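PDB 1E9R: conjugal transfer protein TRWB from Escherichia coli, which probably acts as a ring-forming, nucleotide-binding coupling ATPase that links DNA processing to the transfer machinery in bacterial conjugation. Local coordinates for residues D109-G114 with N427-F432. Sequence-based numbering, arbitrary orientation.
Sequences DQRTKG and NRQPAF
The backbone oxygen Pro-430 O is gripped by both terminal nitrogens of Arg-111, whose guanidinium comes at it end-on. Arg-111 NH1 reaches Pro-430 O at 2.8 Å and lies in the carbonyl plane; NH2 meets the same oxygen from about 40° above that plane. Ala-431 O sits at the same guanidinium edge and takes a weak, strongly bent bond from NH2. What fixes the rotation of the arginine is Asp-109, which holds it side-on: NE bonds to Asp-109 OD1 at 2.9 Å and NH2 to OD2 at the same length, both nearly straight and almost in the guanidinium plane. The chain of Arg-111 bends at chi3 (-67°), folding back to its own turn while its tip crosses to the other loop. OD1 works twice, using its syn lone pair for NE and its anti lone pair for the Arg-111 backbone N. OD2 also accepts from Val-433 N, tying the carboxylate directly to the chain just past Phe-432.

Around these polar bonds, Pro-430 CG lies 3.6 Å from Arg-111 NH1, and Gln-429 packs its CG and OE1 against the same nitrogen. The Phe-432 ring runs by the Asp-109 side chain, pointing the opposite way, its plane 79° from the carboxylate, with CD1 of Phe-432 3.4 Å from Asp-109 OD2. Leu-94 of helix 92-97 touches both Arg-111 and Gln-429.

The arginine's bonds to the two carbonyls thus hold the C-terminal loop against the loop after strand 103-105, which ends the mixed sheet within this chain of the P-loop NTPase family; an Asx turn at Asp-109 within a type I beta turn, buttressed by a bidentate Asp-Arg salt bridge, orients that arginine.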
ATOM      1  N   ASP B 109     -27.498 -24.783 -25.778  1.00 45.80           N
ATOM      2  CA  ASP B 109     -28.517 -24.422 -26.743  1.00 44.37           C
ATOM      3  C   ASP B 109     -28.427 -25.422 -27.890  1.00 45.13           C
ATOM      4  O   ASP B 109     -27.341 -25.729 -28.391  1.00 45.25           O
ATOM      5  CB  ASP B 109     -28.301 -22.987 -27.239  1.00 41.78           C
ATOM      6  CG  ASP B 109     -29.479 -22.461 -28.027  1.00 39.94           C
ATOM      7  OD1 ASP B 109     -29.727 -22.973 -29.133  1.00 41.29           O
ATOM      8  OD2 ASP B 109     -30.161 -21.537 -27.544  1.00 41.22           O
ATOM      9  N   GLN B 110     -29.586 -25.938 -28.276  1.00 45.33           N
ATOM     10  CA  GLN B 110     -29.731 -26.916 -29.344  1.00 45.33           C
ATOM     11  C   GLN B 110     -29.066 -26.454 -30.638  1.00 44.64           C
ATOM     12  O   GLN B 110     -28.498 -27.256 -31.392  1.00 43.01           O
ATOM     13  CB  GLN B 110     -31.229 -27.136 -29.586  1.00 47.95           C
ATOM     14  CG  GLN B 110     -31.594 -28.208 -30.591  1.00 52.79           C
ATOM     15  CD  GLN B 110     -31.234 -29.596 -30.103  1.00 56.43           C
ATOM     16  OE1 GLN B 110     -30.110 -30.069 -30.298  1.00 57.42           O
ATOM     17  NE2 GLN B 110     -32.187 -30.253 -29.448  1.00 56.96           N
ATOM     18  N   ARG B 111     -29.141 -25.147 -30.879  1.00 43.35           N
ATOM     19  CA  ARG B 111     -28.613 -24.530 -32.092  1.00 43.77           C
ATOM     20  C   ARG B 111     -27.114 -24.232 -32.116  1.00 42.36           C
ATOM     21  O   ARG B 111     -26.570 -23.884 -33.157  1.00 41.52           O
ATOM     22  CB  ARG B 111     -29.391 -23.235 -32.366  1.00 44.09           C
ATOM     23  CG  ARG B 111     -30.901 -23.413 -32.493  1.00 42.53           C
ATOM     24  CD  ARG B 111     -31.614 -22.076 -32.349  1.00 42.73           C
ATOM     25  NE  ARG B 111     -31.485 -21.552 -30.989  1.00 44.81           N
ATOM     26  CZ  ARG B 111     -32.032 -20.418 -30.564  1.00 43.02           C
ATOM     27  NH1 ARG B 111     -32.748 -19.677 -31.397  1.00 40.00           N
ATOM     28  NH2 ARG B 111     -31.889 -20.042 -29.302  1.00 41.94           N
ATOM     29  N   THR B 112     -26.440 -24.369 -30.985  1.00 42.40           N
ATOM     30  CA  THR B 112     -25.011 -24.072 -30.944  1.00 43.32           C
ATOM     31  C   THR B 112     -24.190 -24.863 -31.946  1.00 43.02           C
ATOM     32  O   THR B 112     -24.541 -25.982 -32.302  1.00 43.88           O
ATOM     33  CB  THR B 112     -24.404 -24.360 -29.557  1.00 45.19           C
ATOM     34  OG1 THR B 112     -23.025 -23.973 -29.559  1.00 44.30           O
ATOM     35  CG2 THR B 112     -24.480 -25.849 -29.234  1.00 41.77           C
ATOM     36  N   LYS B 113     -23.090 -24.278 -32.402  1.00 42.91           N
ATOM     37  CA  LYS B 113     -22.201 -24.980 -33.320  1.00 42.97           C
ATOM     38  C   LYS B 113     -21.318 -25.857 -32.427  1.00 42.25           C
ATOM     39  O   LYS B 113     -21.265 -25.649 -31.205  1.00 40.77           O
ATOM     40  CB  LYS B 113     -21.322 -23.990 -34.080  1.00 44.34           C
ATOM     41  CG  LYS B 113     -22.085 -22.901 -34.806  1.00 48.34           C
ATOM     42  CD  LYS B 113     -22.752 -23.409 -36.065  1.00 50.21           C
ATOM     43  CE  LYS B 113     -21.725 -23.937 -37.051  1.00 52.52           C
ATOM     44  NZ  LYS B 113     -22.370 -24.423 -38.307  1.00 54.66           N
ATOM     45  N   GLY B 114     -20.642 -26.838 -33.024  1.00 41.97           N
ATOM     46  CA  GLY B 114     -19.763 -27.707 -32.253  1.00 40.69           C
ATOM     47  C   GLY B 114     -18.395 -27.064 -32.226  1.00 39.67           C
ATOM     48  O   GLY B 114     -17.975 -26.512 -33.243  1.00 41.67           O
ATOM     49  N   ASN B 427     -39.558 -10.306 -31.672  1.00 68.79           N
ATOM     50  CA  ASN B 427     -38.778 -11.533 -31.612  1.00 69.04           C
ATOM     51  C   ASN B 427     -38.809 -12.286 -32.925  1.00 67.87           C
ATOM     52  O   ASN B 427     -39.829 -12.858 -33.292  1.00 69.67           O
ATOM     53  CB  ASN B 427     -39.308 -12.431 -30.499  1.00 71.12           C
ATOM     54  CG  ASN B 427     -39.181 -11.792 -29.137  1.00 74.88           C
ATOM     55  OD1 ASN B 427     -39.710 -12.302 -28.150  1.00 76.86           O
ATOM     56  ND2 ASN B 427     -38.466 -10.664 -29.072  1.00 76.31           N
ATOM     57  N   ARG B 428     -37.683 -12.291 -33.629  1.00 65.59           N
ATOM     58  CA  ARG B 428     -37.602 -12.987 -34.901  1.00 64.43           C
ATOM     59  C   ARG B 428     -36.960 -14.361 -34.709  1.00 63.30           C
ATOM     60  O   ARG B 428     -36.489 -14.984 -35.663  1.00 62.19           O
ATOM     61  CB  ARG B 428     -36.804 -12.147 -35.906  1.00 65.41           C
ATOM     62  CG  ARG B 428     -35.298 -12.282 -35.819  1.00 66.99           C
ATOM     63  CD  ARG B 428     -34.602 -11.072 -36.426  1.00 69.56           C
ATOM     64  NE  ARG B 428     -35.078 -10.713 -37.762  1.00 72.21           N
ATOM     65  CZ  ARG B 428     -34.853 -11.418 -38.870  1.00 74.13           C
ATOM     66  NH1 ARG B 428     -34.154 -12.547 -38.827  1.00 75.32           N
ATOM     67  NH2 ARG B 428     -35.317 -10.978 -40.034  1.00 75.13           N
ATOM     68  N   GLN B 429     -36.961 -14.839 -33.467  1.00 61.67           N
ATOM     69  CA  GLN B 429     -36.368 -16.132 -33.147  1.00 59.08           C
ATOM     70  C   GLN B 429     -36.393 -16.327 -31.630  1.00 56.58           C
ATOM     71  O   GLN B 429     -36.453 -15.355 -30.877  1.00 56.37           O
ATOM     72  CB  GLN B 429     -34.927 -16.156 -33.658  1.00 61.10           C
ATOM     73  CG  GLN B 429     -34.375 -17.525 -33.959  1.00 64.02           C
ATOM     74  CD  GLN B 429     -32.961 -17.467 -34.500  1.00 66.42           C
ATOM     75  OE1 GLN B 429     -32.370 -18.496 -34.840  1.00 68.02           O
ATOM     76  NE2 GLN B 429     -32.406 -16.260 -34.582  1.00 66.39           N
ATOM     77  N   PRO B 430     -36.387 -17.584 -31.159  1.00 54.15           N
ATOM     78  CA  PRO B 430     -36.398 -17.787 -29.705  1.00 52.68           C
ATOM     79  C   PRO B 430     -35.008 -17.515 -29.096  1.00 51.86           C
ATOM     80  O   PRO B 430     -33.979 -17.900 -29.659  1.00 48.00           O
ATOM     81  CB  PRO B 430     -36.839 -19.248 -29.566  1.00 52.94           C
ATOM     82  CG  PRO B 430     -36.285 -19.877 -30.793  1.00 52.90           C
ATOM     83  CD  PRO B 430     -36.607 -18.856 -31.866  1.00 53.38           C
ATOM     84  N   ALA B 431     -34.985 -16.835 -27.955  1.00 51.04           N
ATOM     85  CA  ALA B 431     -33.730 -16.507 -27.288  1.00 50.22           C
ATOM     86  C   ALA B 431     -32.922 -17.749 -26.906  1.00 51.13           C
ATOM     87  O   ALA B 431     -31.701 -17.780 -27.065  1.00 49.73           O
ATOM     88  CB  ALA B 431     -34.012 -15.674 -26.052  1.00 48.23           C
ATOM     89  N   PHE B 432     -33.605 -18.770 -26.402  1.00 52.21           N
ATOM     90  CA  PHE B 432     -32.941 -20.000 -25.988  1.00 53.60           C
ATOM     91  C   PHE B 432     -33.732 -21.240 -26.407  1.00 54.40           C
ATOM     92  O   PHE B 432     -34.952 -21.288 -26.272  1.00 55.05           O
ATOM     93  CB  PHE B 432     -32.763 -19.988 -24.465  1.00 53.87           C
ATOM     94  CG  PHE B 432     -32.084 -21.223 -23.904  1.00 55.03           C
ATOM     95  CD1 PHE B 432     -30.751 -21.510 -24.211  1.00 54.72           C
ATOM     96  CD2 PHE B 432     -32.775 -22.088 -23.045  1.00 54.83           C
ATOM     97  CE1 PHE B 432     -30.112 -22.637 -23.670  1.00 56.01           C
ATOM     98  CE2 PHE B 432     -32.148 -23.218 -22.497  1.00 54.06           C
ATOM     99  CZ  PHE B 432     -30.815 -23.491 -22.809  1.00 55.74           C
TER